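Local coordinates for protein antitoxin HipB (Escherichia coli, PDB 4Z5H) that neutralises the toxin HipA as its antitoxin partner and, as a homodimer, binds and bends operator DNA to repress the hipBA operon, at residues W24-L29 / N42-P47. The protein carries 1 engineered substitution. Sequence-based numbering, arbitrary orientation.
Engineered in segment 24-29: Ala27 (natural residue Ser). With nucleotides of chain B; nucleotides of chain C.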
loop_
_atom_site.group_PDB
_atom_site.type_symbol
_atom_site.label_atom_id
_atom_site.label_comp_id
_atom_site.label_asym_id
_atom_site.label_seq_id
_atom_site.Cartn_x
_atom_site.Cartn_y
_atom_site.Cartn_z
ATOM N N TRP A 24 -11.106 11.626 13.981
ATOM C CA TRP A 24 -11.448 12.165 12.681
ATOM C C TRP A 24 -12.617 11.424 12.039
ATOM O O TRP A 24 -12.749 10.234 12.174
ATOM C CB TRP A 24 -10.234 12.181 11.745
ATOM C CG TRP A 24 -9.095 13.035 12.211
ATOM C CD1 TRP A 24 -9.178 14.267 12.762
ATOM C CD2 TRP A 24 -7.711 12.712 12.166
ATOM N NE1 TRP A 24 -7.942 14.734 13.060
ATOM C CE2 TRP A 24 -7.017 13.795 12.711
ATOM C CE3 TRP A 24 -6.986 11.609 11.720
ATOM C CZ2 TRP A 24 -5.632 13.812 12.812
ATOM C CZ3 TRP A 24 -5.631 11.624 11.828
ATOM C CH2 TRP A 24 -4.961 12.715 12.366
ATOM N N THR A 25 -13.475 12.168 11.378
ATOM C CA THR A 25 -14.524 11.586 10.577
ATOM C C THR A 25 -14.027 11.221 9.183
ATOM O O THR A 25 -13.081 11.796 8.691
ATOM C CB THR A 25 -15.741 12.515 10.444
ATOM O OG1 THR A 25 -15.373 13.662 9.704
ATOM C CG2 THR A 25 -16.270 12.917 11.804
ATOM N N GLN A 26 -14.719 10.290 8.556
ATOM C CA GLN A 26 -14.449 9.925 7.202
ATOM C C GLN A 26 -14.675 11.165 6.344
ATOM O O GLN A 26 -13.874 11.476 5.501
ATOM C CB GLN A 26 -15.352 8.784 6.748
ATOM C CG GLN A 26 -15.160 7.446 7.456
ATOM C CD GLN A 26 -15.982 6.339 6.830
ATOM O OE1 GLN A 26 -16.785 6.584 5.978
ATOM N NE2 GLN A 26 -15.754 5.127 7.246
ATOM N N ALA A 27 -15.747 11.899 6.612
ATOM C CA ALA A 27 -16.087 13.058 5.813
ATOM C C ALA A 27 -15.015 14.142 5.835
ATOM O O ALA A 27 -14.669 14.670 4.809
ATOM C CB ALA A 27 -17.422 13.628 6.246
ATOM N N GLU A 28 -14.483 14.441 7.005
ATOM C CA GLU A 28 -13.403 15.401 7.102
ATOM C C GLU A 28 -12.100 14.994 6.409
ATOM O O GLU A 28 -11.473 15.821 5.794
ATOM C CB GLU A 28 -13.168 15.905 8.528
ATOM C CG GLU A 28 -12.539 14.935 9.484
ATOM C CD GLU A 28 -12.385 15.509 10.877
ATOM O OE1 GLU A 28 -12.887 14.912 11.821
ATOM O OE2 GLU A 28 -11.756 16.554 11.027
ATOM N N LEU A 29 -11.701 13.738 6.506
ATOM C CA LEU A 29 -10.541 13.288 5.765
ATOM C C LEU A 29 -10.772 13.384 4.251
ATOM O O LEU A 29 -9.948 13.901 3.521
ATOM C CB LEU A 29 -10.161 11.865 6.160
ATOM C CG LEU A 29 -9.904 11.592 7.638
ATOM C CD1 LEU A 29 -9.428 10.173 7.866
ATOM C CD2 LEU A 29 -8.909 12.569 8.198
ATOM N N ASN A 42 -15.460 2.498 1.714
ATOM C CA ASN A 42 -15.120 1.308 0.960
ATOM C C ASN A 42 -13.723 0.797 1.319
ATOM O O ASN A 42 -13.542 -0.379 1.429
ATOM C CB ASN A 42 -15.266 1.495 -0.551
ATOM C CG ASN A 42 -15.048 0.203 -1.332
ATOM O OD1 ASN A 42 -15.916 -0.635 -1.411
ATOM N ND2 ASN A 42 -13.870 0.044 -1.885
ATOM N N PHE A 43 -12.764 1.699 1.513
ATOM C CA PHE A 43 -11.420 1.295 1.872
ATOM C C PHE A 43 -11.399 0.583 3.225
ATOM O O PHE A 43 -10.823 -0.459 3.344
ATOM C CB PHE A 43 -10.470 2.501 1.912
ATOM C CG PHE A 43 -9.168 2.244 2.636
ATOM C CD1 PHE A 43 -8.220 1.394 2.110
ATOM C CD2 PHE A 43 -8.923 2.811 3.861
ATOM C CE1 PHE A 43 -7.038 1.154 2.787
ATOM C CE2 PHE A 43 -7.747 2.587 4.536
ATOM C CZ PHE A 43 -6.800 1.758 4.003
ATOM N N GLU A 44 -12.037 1.178 4.219
ATOM C CA GLU A 44 -12.037 0.638 5.569
ATOM C C GLU A 44 -12.700 -0.746 5.635
ATOM O O GLU A 44 -12.249 -1.609 6.330
ATOM C CB GLU A 44 -12.650 1.633 6.558
ATOM C CG GLU A 44 -11.786 2.866 6.785
ATOM C CD GLU A 44 -12.254 3.767 7.924
ATOM O OE1 GLU A 44 -13.376 3.611 8.400
ATOM O OE2 GLU A 44 -11.474 4.620 8.335
ATOM N N ASN A 45 -13.772 -0.924 4.891
ATOM C CA ASN A 45 -14.535 -2.152 4.935
ATOM C C ASN A 45 -14.257 -3.188 3.863
ATOM O O ASN A 45 -14.415 -4.353 4.085
ATOM C CB ASN A 45 -16.020 -1.827 5.013
ATOM C CG ASN A 45 -16.341 -1.039 6.244
ATOM O OD1 ASN A 45 -16.252 -1.555 7.337
ATOM N ND2 ASN A 45 -16.647 0.227 6.076
ATOM N N ASN A 46 -13.863 -2.725 2.701
ATOM C CA ASN A 46 -13.676 -3.572 1.569
ATOM C C ASN A 46 -12.364 -3.226 0.834
ATOM O O ASN A 46 -12.387 -2.900 -0.325
ATOM C CB ASN A 46 -14.885 -3.370 0.672
ATOM C CG ASN A 46 -14.994 -4.404 -0.407
ATOM O OD1 ASN A 46 -14.659 -5.550 -0.207
ATOM N ND2 ASN A 46 -15.461 -3.995 -1.563
ATOM N N PRO A 47 -11.237 -3.319 1.532
ATOM C CA PRO A 47 -9.959 -2.787 1.027
ATOM C C PRO A 47 -9.276 -3.497 -0.161
ATOM O O PRO A 47 -8.436 -2.909 -0.794
ATOM C CB PRO A 47 -9.053 -2.842 2.242
ATOM C CG PRO A 47 -9.580 -3.954 3.032
ATOM C CD PRO A 47 -11.063 -3.918 2.858
ATOM P P DT B 2 -17.579 8.394 11.059
ATOM O OP1 DT B 2 -16.731 7.651 11.956
ATOM O OP2 DT B 2 -16.990 9.334 10.136
ATOM O "O5'" DT B 2 -18.440 7.394 10.190
ATOM C "C5'" DT B 2 -19.226 6.370 10.794
ATOM C "C4'" DT B 2 -20.032 5.636 9.750
ATOM O "O4'" DT B 2 -21.126 6.460 9.289
ATOM C "C3'" DT B 2 -19.267 5.203 8.496
ATOM O "O3'" DT B 2 -19.728 3.906 8.141
ATOM C "C2'" DT B 2 -19.762 6.166 7.438
ATOM C "C1'" DT B 2 -21.200 6.357 7.888
ATOM N N1 DT B 2 -21.907 7.539 7.374
ATOM C C2 DT B 2 -23.269 7.455 7.187
ATOM O O2 DT B 2 -23.915 6.457 7.431
ATOM N N3 DT B 2 -23.846 8.591 6.687
ATOM C C4 DT B 2 -23.218 9.777 6.373
ATOM O O4 DT B 2 -23.870 10.712 5.939
ATOM C C5 DT B 2 -21.788 9.789 6.574
ATOM C C7 DT B 2 -21.021 11.035 6.266
ATOM C C6 DT B 2 -21.214 8.687 7.068
ATOM P P DA B 3 -18.749 2.740 7.787
ATOM O OP1 DA B 3 -18.176 2.249 9.009
ATOM O OP2 DA B 3 -17.872 3.182 6.718
ATOM O "O5'" DA B 3 -19.742 1.660 7.206
ATOM C "C5'" DA B 3 -20.866 1.213 7.978
ATOM C "C4'" DA B 3 -22.108 1.083 7.128
ATOM O "O4'" DA B 3 -22.604 2.380 6.735
ATOM C "C3'" DA B 3 -21.962 0.270 5.842
ATOM O "O3'" DA B 3 -23.095 -0.586 5.758
ATOM C "C2'" DA B 3 -21.948 1.328 4.758
ATOM C "C1'" DA B 3 -22.825 2.414 5.348
ATOM N N9 DA B 3 -22.533 3.765 4.888
ATOM C C8 DA B 3 -21.308 4.359 4.750
ATOM N N7 DA B 3 -21.365 5.594 4.322
ATOM C C5 DA B 3 -22.723 5.839 4.192
ATOM C C6 DA B 3 -23.448 6.972 3.778
ATOM N N6 DA B 3 -22.884 8.119 3.405
ATOM N N1 DA B 3 -24.791 6.875 3.745
ATOM C C2 DA B 3 -25.359 5.728 4.118
ATOM N N3 DA B 3 -24.790 4.594 4.510
ATOM C C4 DA B 3 -23.454 4.720 4.532
ATOM P P DA C 12 -14.702 -2.441 -5.517
ATOM O OP1 DA C 12 -14.020 -2.695 -4.248
ATOM O OP2 DA C 12 -16.136 -2.154 -5.531
ATOM O "O5'" DA C 12 -13.919 -1.252 -6.209
ATOM C "C5'" DA C 12 -12.604 -1.453 -6.741
ATOM C "C4'" DA C 12 -11.985 -0.124 -7.099
ATOM O "O4'" DA C 12 -12.556 0.350 -8.332
ATOM C "C3'" DA C 12 -12.240 0.984 -6.088
ATOM O "O3'" DA C 12 -11.187 1.932 -6.157
ATOM C "C2'" DA C 12 -13.536 1.598 -6.578
ATOM C "C1'" DA C 12 -13.456 1.416 -8.087
ATOM N N9 DA C 12 -14.724 1.062 -8.712
ATOM C C8 DA C 12 -15.703 0.226 -8.240
ATOM N N7 DA C 12 -16.712 0.078 -9.060
ATOM C C5 DA C 12 -16.369 0.860 -10.152
ATOM C C6 DA C 12 -17.020 1.125 -11.363
ATOM N N6 DA C 12 -18.205 0.610 -11.694
ATOM N N1 DA C 12 -16.407 1.953 -12.235
ATOM C C2 DA C 12 -15.215 2.461 -11.907
ATOM N N3 DA C 12 -14.502 2.285 -10.801
ATOM C C4 DA C 12 -15.142 1.464 -9.954
#
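In the helix-turn-helix motif of this Cro/C1-type repressor, Gln26 at the start of helix 26-33 reaches Glu44 near the end of helix 37-45. The two side chains approach from opposite directions and span a gap of 9.7 Å between Gln26 CA and Glu44 CA. Each has CG anti to its carbonyl carbon (chi1 -65° for Gln26, -69° for Glu44) and runs extended from there. Gln26 NE2 donates to Glu44 OE1 at 3.0 Å, in a bent bond. The amide and carboxylate planes are nearly perpendicular (82°), and NE2 meets OE1 from above the carboxylate plane. Arg19, from helix 8-21, forms a salt bridge with Glu44 OE2, while Gln37 donates to Gln26 OE1, which is consistent with NE2 being the end turned to the carboxylate. Gln26 NE2 also gives a hydrogen bond to OP2 of DA3 of chain B, 2.9 Å away, so this one amide nitrogen donates both to the carboxylate and to the DNA backbone. The geometry is consistent with Glu44 acting as a second-shell residue that orients the glutamine on the phosphate. The preceding phosphate is held by the helix start itself: Gln26 N donates to OP2 of DT2 of chain B at 2.9 Å. Thr25 and Glu28 shape that start as a capping box, Glu28 N bonding to Thr25 OG1 (2.9 Å) and Thr25 N to Glu28 OE1 (2.8 Å). Asn45 ND2, on the second (recognition) helix, adds a weak bond of 3.3 Å to the same OP2 of DA3, and also donates to Ser41 O.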